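Transcobalamin-1 (Homo sapiens, PDB 4KKI) carries vitamin B12, which it holds with femtomolar affinity and shields from stomach acid. Local coordinates at residues G245-V253 against Q289-L300; S88-I99 against L118-E129. All blocks are in the same frame, centred on the assembly; numbering follows the deposited sequence.

Contact 1: residues G245-V253 against Q289-L300; sequences GEAMQALFV and QVLPALMGKTFL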
loop_
_atom_site.group_PDB
_atom_site.type_symbol
_atom_site.label_atom_id
_atom_site.label_comp_id
_atom_site.label_asym_id
_atom_site.label_seq_id
_atom_site.Cartn_x
_atom_site.Cartn_y
_atom_site.Cartn_z
ATOM N N GLY A 245 6.947 0.871 6.758
ATOM C CA GLY A 245 6.286 -0.178 7.517
ATOM C C GLY A 245 6.315 -1.528 6.827
ATOM O O GLY A 245 6.687 -2.535 7.427
ATOM N N GLU A 246 5.930 -1.550 5.557
ATOM C CA GLU A 246 5.920 -2.793 4.803
ATOM C C GLU A 246 7.319 -3.172 4.324
ATOM O O GLU A 246 7.599 -4.343 4.076
ATOM C CB GLU A 246 4.909 -2.724 3.656
ATOM C CG GLU A 246 3.477 -2.521 4.151
ATOM C CD GLU A 246 2.429 -2.659 3.061
ATOM O OE1 GLU A 246 2.714 -2.305 1.899
ATOM O OE2 GLU A 246 1.312 -3.128 3.374
ATOM N N ALA A 247 8.206 -2.186 4.220
ATOM C CA ALA A 247 9.605 -2.478 3.927
ATOM C C ALA A 247 10.220 -3.257 5.087
ATOM O O ALA A 247 10.979 -4.202 4.873
ATOM C CB ALA A 247 10.384 -1.201 3.656
ATOM N N MET A 248 9.877 -2.861 6.312
ATOM C CA MET A 248 10.322 -3.574 7.507
ATOM C C MET A 248 9.853 -5.030 7.493
ATOM O O MET A 248 10.623 -5.934 7.815
ATOM C CB MET A 248 9.836 -2.875 8.785
ATOM C CG MET A 248 10.435 -1.491 9.027
ATOM S SD MET A 248 9.731 -0.650 10.466
ATOM C CE MET A 248 10.287 -1.716 11.794
ATOM N N GLN A 249 8.594 -5.251 7.114
ATOM C CA GLN A 249 8.057 -6.605 6.989
ATOM C C GLN A 249 8.905 -7.435 6.037
ATOM O O GLN A 249 9.286 -8.564 6.351
ATOM C CB GLN A 249 6.616 -6.588 6.473
ATOM C CG GLN A 249 5.586 -6.060 7.448
ATOM C CD GLN A 249 4.170 -6.326 6.975
ATOM O OE1 GLN A 249 3.876 -7.395 6.438
ATOM N NE2 GLN A 249 3.289 -5.349 7.159
ATOM N N ALA A 250 9.188 -6.866 4.870
ATOM C CA ALA A 250 9.991 -7.542 3.857
ATOM C C ALA A 250 11.378 -7.898 4.388
ATOM O O ALA A 250 11.880 -8.994 4.141
ATOM C CB ALA A 250 10.100 -6.682 2.609
ATOM N N LEU A 251 11.989 -6.974 5.124
ATOM C CA LEU A 251 13.310 -7.210 5.696
ATOM C C LEU A 251 13.254 -8.180 6.877
ATOM O O LEU A 251 14.218 -8.903 7.137
ATOM C CB LEU A 251 13.969 -5.891 6.115
ATOM C CG LEU A 251 14.291 -4.899 4.992
ATOM C CD1 LEU A 251 14.943 -3.648 5.553
ATOM C CD2 LEU A 251 15.180 -5.539 3.932
ATOM N N PHE A 252 12.126 -8.187 7.585
ATOM C CA PHE A 252 11.907 -9.127 8.685
ATOM C C PHE A 252 12.052 -10.573 8.225
ATOM O O PHE A 252 12.645 -11.397 8.917
ATOM C CB PHE A 252 10.508 -8.949 9.292
ATOM C CG PHE A 252 10.392 -7.796 10.250
ATOM C CD1 PHE A 252 11.487 -6.999 10.541
ATOM C CD2 PHE A 252 9.185 -7.521 10.870
ATOM C CE1 PHE A 252 11.375 -5.943 11.426
ATOM C CE2 PHE A 252 9.067 -6.470 11.760
ATOM C CZ PHE A 252 10.165 -5.678 12.037
ATOM N N VAL A 253 11.506 -10.874 7.049
ATOM C CA VAL A 253 11.447 -12.249 6.569
ATOM C C VAL A 253 12.580 -12.597 5.605
ATOM O O VAL A 253 12.639 -13.714 5.091
ATOM C CB VAL A 253 10.098 -12.542 5.877
ATOM C CG1 VAL A 253 8.942 -12.173 6.798
ATOM C CG2 VAL A 253 9.998 -11.790 4.558
ATOM N N GLN A 289 -1.037 0.132 7.403
ATOM C CA GLN A 289 0.095 -0.526 6.757
ATOM C C GLN A 289 1.356 -0.550 7.616
ATOM O O GLN A 289 2.194 -1.439 7.466
ATOM C CB GLN A 289 0.389 0.105 5.396
ATOM C CG GLN A 289 -0.699 -0.135 4.374
ATOM C CD GLN A 289 -0.340 0.399 3.004
ATOM O OE1 GLN A 289 -0.878 -0.051 1.991
ATOM N NE2 GLN A 289 0.571 1.362 2.963
ATOM N N VAL A 290 1.488 0.419 8.517
ATOM C CA VAL A 290 2.701 0.531 9.323
ATOM C C VAL A 290 2.639 -0.307 10.606
ATOM O O VAL A 290 3.668 -0.760 11.108
ATOM C CB VAL A 290 3.032 2.007 9.665
ATOM C CG1 VAL A 290 2.108 2.540 10.756
ATOM C CG2 VAL A 290 4.485 2.143 10.088
ATOM N N LEU A 291 1.429 -0.534 11.108
ATOM C CA LEU A 291 1.231 -1.177 12.409
ATOM C C LEU A 291 1.847 -2.576 12.619
ATOM O O LEU A 291 2.514 -2.794 13.631
ATOM C CB LEU A 291 -0.258 -1.183 12.791
ATOM C CG LEU A 291 -0.603 -1.844 14.127
ATOM C CD1 LEU A 291 0.034 -1.081 15.282
ATOM C CD2 LEU A 291 -2.115 -1.956 14.313
ATOM N N PRO A 292 1.619 -3.527 11.686
ATOM C CA PRO A 292 2.105 -4.894 11.937
ATOM C C PRO A 292 3.603 -4.987 12.230
ATOM O O PRO A 292 3.998 -5.652 13.191
ATOM C CB PRO A 292 1.779 -5.622 10.631
ATOM C CG PRO A 292 0.600 -4.896 10.093
ATOM C CD PRO A 292 0.844 -3.453 10.432
ATOM N N ALA A 293 4.416 -4.321 11.416
ATOM C CA ALA A 293 5.865 -4.357 11.578
ATOM C C ALA A 293 6.302 -3.808 12.931
ATOM O O ALA A 293 7.227 -4.329 13.548
ATOM C CB ALA A 293 6.548 -3.600 10.449
ATOM N N LEU A 294 5.624 -2.763 13.400
ATOM C CA LEU A 294 5.971 -2.143 14.678
ATOM C C LEU A 294 5.732 -3.098 15.846
ATOM O O LEU A 294 6.236 -2.888 16.950
ATOM C CB LEU A 294 5.175 -0.855 14.884
ATOM C CG LEU A 294 5.276 0.173 13.756
ATOM C CD1 LEU A 294 4.416 1.387 14.061
ATOM C CD2 LEU A 294 6.722 0.578 13.525
ATOM N N MET A 295 4.957 -4.145 15.588
ATOM C CA MET A 295 4.649 -5.144 16.597
ATOM C C MET A 295 5.375 -6.439 16.272
ATOM O O MET A 295 5.089 -7.485 16.853
ATOM C CB MET A 295 3.144 -5.400 16.644
ATOM C CG MET A 295 2.606 -5.605 18.037
ATOM S SD MET A 295 2.219 -4.029 18.807
ATOM C CE MET A 295 0.805 -3.542 17.824
ATOM N N GLY A 296 6.307 -6.364 15.328
ATOM C CA GLY A 296 7.124 -7.508 14.962
ATOM C C GLY A 296 6.373 -8.534 14.136
ATOM O O GLY A 296 6.708 -9.718 14.143
ATOM N N LYS A 297 5.356 -8.074 13.415
ATOM C CA LYS A 297 4.519 -8.960 12.619
ATOM C C LYS A 297 4.635 -8.644 11.135
ATOM O O LYS A 297 4.897 -7.503 10.753
ATOM C CB LYS A 297 3.057 -8.840 13.058
ATOM C CG LYS A 297 2.789 -9.304 14.483
ATOM C CD LYS A 297 2.901 -10.815 14.597
ATOM C CE LYS A 297 2.613 -11.287 16.011
ATOM N NZ LYS A 297 2.749 -12.765 16.134
ATOM N N THR A 298 4.450 -9.663 10.302
ATOM C CA THR A 298 4.385 -9.475 8.856
ATOM C C THR A 298 3.156 -10.193 8.314
ATOM O O THR A 298 2.477 -10.913 9.046
ATOM C CB THR A 298 5.625 -10.041 8.135
ATOM O OG1 THR A 298 5.500 -11.462 7.998
ATOM C CG2 THR A 298 6.902 -9.709 8.897
ATOM N N PHE A 299 2.880 -10.010 7.028
ATOM C CA PHE A 299 1.765 -10.701 6.388
ATOM C C PHE A 299 1.938 -12.221 6.392
ATOM O O PHE A 299 0.973 -12.957 6.196
ATOM C CB PHE A 299 1.558 -10.199 4.956
ATOM C CG PHE A 299 0.868 -8.863 4.870
ATOM C CD1 PHE A 299 0.384 -8.241 6.008
ATOM C CD2 PHE A 299 0.696 -8.238 3.648
ATOM C CE1 PHE A 299 -0.251 -7.015 5.929
ATOM C CE2 PHE A 299 0.056 -7.015 3.561
ATOM C CZ PHE A 299 -0.418 -6.403 4.703
ATOM N N LEU A 300 3.161 -12.691 6.618
ATOM C CA LEU A 300 3.429 -14.127 6.626
ATOM C C LEU A 300 3.020 -14.798 7.935
ATOM O O LEU A 300 3.060 -16.022 8.051
ATOM C CB LEU A 300 4.902 -14.407 6.334
ATOM C CG LEU A 300 5.394 -13.957 4.958
ATOM C CD1 LEU A 300 6.833 -14.386 4.755
ATOM C CD2 LEU A 300 4.502 -14.511 3.859
HETATM O O HOH W 1 3.932 -3.206 8.594
HETATM O O HOH W 2 1.013 -3.694 6.185
#

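Contact 2: residues S88-I99 against L118-E129; sequences SDVSSGELALII and LIDKLENKFQAE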
loop_
_atom_site.group_PDB
_atom_site.type_symbol
_atom_site.label_atom_id
_atom_site.label_comp_id
_atom_site.label_asym_id
_atom_site.label_seq_id
_atom_site.Cartn_x
_atom_site.Cartn_y
_atom_site.Cartn_z
ATOM N N SER A 88 -17.546 -8.124 -9.756
ATOM C CA SER A 88 -16.886 -8.131 -11.056
ATOM C C SER A 88 -15.952 -6.935 -11.235
ATOM O O SER A 88 -14.963 -7.014 -11.964
ATOM C CB SER A 88 -17.926 -8.164 -12.177
ATOM O OG SER A 88 -17.306 -8.217 -13.449
ATOM N N ASP A 89 -16.267 -5.831 -10.563
ATOM C CA ASP A 89 -15.473 -4.610 -10.677
ATOM C C ASP A 89 -14.361 -4.521 -9.629
ATOM O O ASP A 89 -13.470 -3.676 -9.732
ATOM C CB ASP A 89 -16.374 -3.376 -10.597
ATOM C CG ASP A 89 -17.326 -3.274 -11.773
ATOM O OD1 ASP A 89 -16.963 -3.743 -12.872
ATOM O OD2 ASP A 89 -18.436 -2.727 -11.598
ATOM N N VAL A 90 -14.414 -5.389 -8.624
ATOM C CA VAL A 90 -13.404 -5.407 -7.571
ATOM C C VAL A 90 -12.049 -5.830 -8.130
ATOM O O VAL A 90 -11.939 -6.860 -8.791
ATOM C CB VAL A 90 -13.809 -6.356 -6.425
ATOM C CG1 VAL A 90 -12.657 -6.549 -5.455
ATOM C CG2 VAL A 90 -15.035 -5.819 -5.703
ATOM N N SER A 91 -11.017 -5.028 -7.875
ATOM C CA SER A 91 -9.691 -5.333 -8.403
ATOM C C SER A 91 -9.119 -6.565 -7.718
ATOM O O SER A 91 -9.528 -6.916 -6.610
ATOM C CB SER A 91 -8.742 -4.151 -8.217
ATOM O OG SER A 91 -8.215 -4.127 -6.901
ATOM N N SER A 92 -8.174 -7.220 -8.385
ATOM C CA SER A 92 -7.535 -8.410 -7.837
ATOM C C SER A 92 -6.921 -8.124 -6.465
ATOM O O SER A 92 -7.097 -8.900 -5.527
ATOM C CB SER A 92 -6.476 -8.949 -8.802
ATOM O OG SER A 92 -5.476 -7.979 -9.065
ATOM N N GLY A 93 -6.221 -6.998 -6.354
ATOM C CA GLY A 93 -5.605 -6.600 -5.100
ATOM C C GLY A 93 -6.608 -6.361 -3.986
ATOM O O GLY A 93 -6.340 -6.672 -2.825
ATOM N N GLU A 94 -7.763 -5.802 -4.334
ATOM C CA GLU A 94 -8.812 -5.542 -3.354
ATOM C C GLU A 94 -9.377 -6.847 -2.811
ATOM O O GLU A 94 -9.637 -6.973 -1.616
ATOM C CB GLU A 94 -9.938 -4.706 -3.967
ATOM C CG GLU A 94 -9.603 -3.237 -4.150
ATOM C CD GLU A 94 -10.708 -2.473 -4.855
ATOM O OE1 GLU A 94 -11.543 -3.114 -5.530
ATOM O OE2 GLU A 94 -10.743 -1.233 -4.732
ATOM N N LEU A 95 -9.565 -7.814 -3.702
ATOM C CA LEU A 95 -10.062 -9.124 -3.313
ATOM C C LEU A 95 -9.016 -9.867 -2.489
ATOM O O LEU A 95 -9.351 -10.583 -1.541
ATOM C CB LEU A 95 -10.446 -9.942 -4.548
ATOM C CG LEU A 95 -10.972 -11.349 -4.272
ATOM C CD1 LEU A 95 -12.140 -11.290 -3.302
ATOM C CD2 LEU A 95 -11.382 -12.042 -5.564
ATOM N N ALA A 96 -7.748 -9.694 -2.857
ATOM C CA ALA A 96 -6.645 -10.295 -2.116
ATOM C C ALA A 96 -6.650 -9.830 -0.660
ATOM O O ALA A 96 -6.519 -10.640 0.253
ATOM C CB ALA A 96 -5.313 -9.969 -2.779
ATOM N N LEU A 97 -6.809 -8.526 -0.452
ATOM C CA LEU A 97 -6.862 -7.973 0.900
ATOM C C LEU A 97 -8.071 -8.490 1.669
ATOM O O LEU A 97 -7.995 -8.718 2.875
ATOM C CB LEU A 97 -6.879 -6.444 0.868
ATOM C CG LEU A 97 -5.550 -5.750 0.569
ATOM C CD1 LEU A 97 -5.750 -4.248 0.457
ATOM C CD2 LEU A 97 -4.516 -6.073 1.640
ATOM N N ILE A 98 -9.187 -8.665 0.968
ATOM C CA ILE A 98 -10.397 -9.189 1.589
ATOM C C ILE A 98 -10.145 -10.588 2.127
ATOM O O ILE A 98 -10.470 -10.893 3.275
ATOM C CB ILE A 98 -11.576 -9.212 0.602
ATOM C CG1 ILE A 98 -12.060 -7.787 0.337
ATOM C CG2 ILE A 98 -12.723 -10.056 1.145
ATOM C CD1 ILE A 98 -13.194 -7.703 -0.652
ATOM N N ILE A 99 -9.541 -11.429 1.295
ATOM C CA ILE A 99 -9.224 -12.795 1.679
ATOM C C ILE A 99 -8.247 -12.816 2.855
ATOM O O ILE A 99 -8.421 -13.588 3.799
ATOM C CB ILE A 99 -8.650 -13.592 0.489
ATOM C CG1 ILE A 99 -9.690 -13.678 -0.633
ATOM C CG2 ILE A 99 -8.211 -14.982 0.932
ATOM C CD1 ILE A 99 -9.208 -14.380 -1.886
ATOM N N LEU A 118 -14.051 -16.976 -2.859
ATOM C CA LEU A 118 -13.212 -15.811 -3.114
ATOM C C LEU A 118 -11.834 -16.196 -3.641
ATOM O O LEU A 118 -11.234 -15.458 -4.424
ATOM C CB LEU A 118 -13.079 -14.962 -1.848
ATOM C CG LEU A 118 -14.397 -14.422 -1.288
ATOM C CD1 LEU A 118 -14.148 -13.487 -0.112
ATOM C CD2 LEU A 118 -15.193 -13.721 -2.379
ATOM N N ILE A 119 -11.336 -17.347 -3.203
ATOM C CA ILE A 119 -10.044 -17.840 -3.662
ATOM C C ILE A 119 -10.113 -18.153 -5.153
ATOM O O ILE A 119 -9.229 -17.770 -5.919
ATOM C CB ILE A 119 -9.605 -19.097 -2.882
ATOM C CG1 ILE A 119 -9.328 -18.747 -1.418
ATOM C CG2 ILE A 119 -8.366 -19.716 -3.508
ATOM C CD1 ILE A 119 -8.882 -19.935 -0.587
ATOM N N ASP A 120 -11.179 -18.840 -5.557
ATOM C CA ASP A 120 -11.406 -19.137 -6.965
ATOM C C ASP A 120 -11.515 -17.848 -7.773
ATOM O O ASP A 120 -10.969 -17.746 -8.871
ATOM C CB ASP A 120 -12.664 -19.992 -7.148
ATOM C CG ASP A 120 -12.500 -21.399 -6.604
ATOM O OD1 ASP A 120 -11.639 -21.602 -5.722
ATOM O OD2 ASP A 120 -13.232 -22.305 -7.055
ATOM N N LYS A 121 -12.211 -16.860 -7.216
ATOM C CA LYS A 121 -12.392 -15.580 -7.896
ATOM C C LYS A 121 -11.069 -14.834 -8.021
ATOM O O LYS A 121 -10.814 -14.166 -9.024
ATOM C CB LYS A 121 -13.429 -14.719 -7.170
ATOM C CG LYS A 121 -14.866 -15.178 -7.372
ATOM C CD LYS A 121 -15.299 -15.011 -8.821
ATOM C CE LYS A 121 -16.657 -15.651 -9.078
ATOM N NZ LYS A 121 -17.719 -15.120 -8.180
ATOM N N LEU A 122 -10.230 -14.958 -6.999
ATOM C CA LEU A 122 -8.920 -14.322 -7.007
ATOM C C LEU A 122 -8.024 -14.932 -8.080
ATOM O O LEU A 122 -7.239 -14.229 -8.714
ATOM C CB LEU A 122 -8.256 -14.431 -5.633
ATOM C CG LEU A 122 -6.894 -13.748 -5.512
ATOM C CD1 LEU A 122 -7.008 -12.265 -5.835
ATOM C CD2 LEU A 122 -6.306 -13.951 -4.127
ATOM N N GLU A 123 -8.149 -16.240 -8.284
ATOM C CA GLU A 123 -7.387 -16.928 -9.322
ATOM C C GLU A 123 -7.723 -16.380 -10.706
ATOM O O GLU A 123 -6.841 -16.202 -11.545
ATOM C CB GLU A 123 -7.651 -18.433 -9.277
ATOM C CG GLU A 123 -7.153 -19.106 -8.012
ATOM C CD GLU A 123 -7.597 -20.553 -7.905
ATOM O OE1 GLU A 123 -8.225 -21.057 -8.858
ATOM O OE2 GLU A 123 -7.321 -21.183 -6.864
ATOM N N ASN A 124 -9.004 -16.109 -10.933
ATOM C CA ASN A 124 -9.449 -15.548 -12.201
ATOM C C ASN A 124 -8.987 -14.104 -12.376
ATOM O O ASN A 124 -8.494 -13.726 -13.438
ATOM C CB ASN A 124 -10.972 -15.643 -12.334
ATOM C CG ASN A 124 -11.471 -17.075 -12.302
ATOM O OD1 ASN A 124 -10.746 -18.005 -12.655
ATOM N ND2 ASN A 124 -12.716 -17.259 -11.875
ATOM N N LYS A 125 -9.143 -13.301 -11.327
ATOM C CA LYS A 125 -8.725 -11.903 -11.377
ATOM C C LYS A 125 -7.216 -11.791 -11.558
ATOM O O LYS A 125 -6.735 -10.924 -12.286
ATOM C CB LYS A 125 -9.175 -11.151 -10.122
ATOM C CG LYS A 125 -10.680 -10.939 -10.039
ATOM C CD LYS A 125 -11.058 -10.107 -8.825
ATOM C CE LYS A 125 -12.567 -9.951 -8.712
ATOM N NZ LYS A 125 -13.138 -9.252 -9.894
ATOM N N PHE A 126 -6.476 -12.678 -10.901
ATOM C CA PHE A 126 -5.025 -12.703 -11.037
ATOM C C PHE A 126 -4.623 -13.098 -12.454
ATOM O O PHE A 126 -3.671 -12.554 -13.013
ATOM C CB PHE A 126 -4.401 -13.652 -10.013
ATOM C CG PHE A 126 -2.932 -13.887 -10.220
ATOM C CD1 PHE A 126 -2.012 -12.883 -9.966
ATOM C CD2 PHE A 126 -2.469 -15.115 -10.663
ATOM C CE1 PHE A 126 -0.659 -13.098 -10.154
ATOM C CE2 PHE A 126 -1.119 -15.336 -10.854
ATOM C CZ PHE A 126 -0.213 -14.327 -10.600
ATOM N N GLN A 127 -5.357 -14.042 -13.035
ATOM C CA GLN A 127 -5.090 -14.477 -14.399
ATOM C C GLN A 127 -5.448 -13.381 -15.400
ATOM O O GLN A 127 -4.842 -13.280 -16.466
ATOM C CB GLN A 127 -5.853 -15.765 -14.718
ATOM C CG GLN A 127 -5.403 -16.450 -15.999
ATOM C CD GLN A 127 -3.956 -16.909 -15.941
ATOM O OE1 GLN A 127 -3.431 -17.221 -14.871
ATOM N NE2 GLN A 127 -3.302 -16.948 -17.097
ATOM N N ALA A 128 -6.433 -12.559 -15.052
ATOM C CA ALA A 128 -6.815 -11.435 -15.898
ATOM C C ALA A 128 -5.698 -10.395 -15.930
ATOM O O ALA A 128 -5.456 -9.766 -16.961
ATOM C CB ALA A 128 -8.116 -10.813 -15.415
ATOM N N GLU A 129 -5.021 -10.225 -14.797
ATOM C CA GLU A 129 -3.864 -9.342 -14.718
ATOM C C GLU A 129 -2.780 -9.833 -15.669
ATOM O O GLU A 129 -2.177 -9.047 -16.402
ATOM C CB GLU A 129 -3.312 -9.302 -13.290
ATOM C CG GLU A 129 -4.279 -8.766 -12.244
ATOM C CD GLU A 129 -4.238 -7.253 -12.122
ATOM O OE1 GLU A 129 -3.506 -6.608 -12.904
ATOM O OE2 GLU A 129 -4.938 -6.708 -11.241
HETATM O O HOH W 3 -12.255 -8.538 -12.552
HETATM O O HOH W 4 -7.410 -6.260 -10.977
#

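Contact 1: residues G245-V253 against Q289-L300
Ala-293 sits as a knob in a hole formed by Gly-245, Met-248, Gln-249 and Phe-252. It joins helices 244-252 and 284-294 of the alpha6-alpha6 barrel. The axes of the two short helical segments cross at 38° and approach to 7.7 Å. The CB of Met-248 lies 3.8 Å from Ala-293 CB. Phe-252 turns its ring edge to the backbone of Ala-293, and its CE2 is 3.3 Å from Ala-293 O, in the plane of the ring. Near that edge also lies the CG2 methyl of Thr-298.

Gln-249 reaches across to the chain beyond helix 284-294. Its CG is anti to the carbonyl carbon (chi1 -70°) and the rest is extended, which brings the amide against Pro-292 and the Phe-299 ring. The OE1 atom lies over one face of that ring. NE2 faces the CB of Pro-292 and gives hydrogen bonds to two waters, one of them weak. Both waters also donate to Gln-289 O.

The carboxylate of Glu-246 stacks on the amide of Gln-289, with their planes 27° apart. Glu-246 OE1 bonds Tyr-145 of the cobalamin site, while Gln-289 NE2 bonds cyanocobalamin itself. The single direct hydrogen bond between the segments runs from Phe-299 N to Gln-249 OE1, 2.9 Å long, with the donor above the plane of the Gln-249 amide carbonyl.

Contact 2: residues S88-I99 against L118-E129
Lys-125 lays its chain along the start of segment 88-99 and ends on backbone oxygens. Its NZ donates to Val-90 O at 2.9 Å, in the plane of that carbonyl. A water accepts from the same NZ and donates on to Ser-88 O. Leu-87 O, just before the segment, is a further hydrogen-bond partner. The ammonium is therefore gripped by two carbonyls and a water. The chain is straight until a bend at its last torsion (chi4 -61°), which turns NZ toward Val-90 O.

Ser-92 OG is 2.6 Å from Glu-129 OE2 and also pairs with Asp-150 OD2. Glu-129 OE2 is shared further, with Thr-142 OG1 and with a water at 2.5 Å. That water accepts from Ser-92 N, so it satisfies an amide of the first helical turn.

These bonds lie at the start of helix 92-102, which packs antiparallel to helix 118-135 in the alpha-helical barrel, at 152° between the axes of the two short segments. Ser-91 and Glu-94 form a capping box: Glu-94 N donates to Ser-91 OG, and Ser-91 N to Glu-94 OE1. Ser-91 OG also bonds Gln-146 of the cobalamin site, and the ligand touches Gly-93 and Glu-94.

Further along, the interface is apolar. Leu-95 is a knob among Leu-118, Lys-121, Leu-122 and Lys-125; its CD2 lies over the helix backbone, 3.4 Å from Leu-122 N. Leu-122 fits in turn among Ser-92, Leu-95, Ala-96 and Ile-99. The Ile-99 and Leu-118 side chains lie alongside one another, pointing opposite ways, with Ile-99 CG1 3.8 Å from Leu-118 CB.

In the fold
From the N terminus, contact 2 comes first. It closes the short excursion from helix 92-102 through helix 111-115 to helix 118-135. The chain then runs through helices 144-156, 163-169, 185-203 and 213-229 before contact 1 opens. Contact 1 closes a loop of 35 residues that includes helix 265-277. The two contacts are in series, neither nested nor crossed. The centres of contact 1 and contact 2 lie about 23 Å apart, and the two do not touch. Both belong to the N-terminal alpha domain, and both reach bound cyanocobalamin. Helix 55-63 touches side chains of both: Leu-97 and Ile-98 of segment 88-99, and Pro-292 and Phe-299 of segment 289-300.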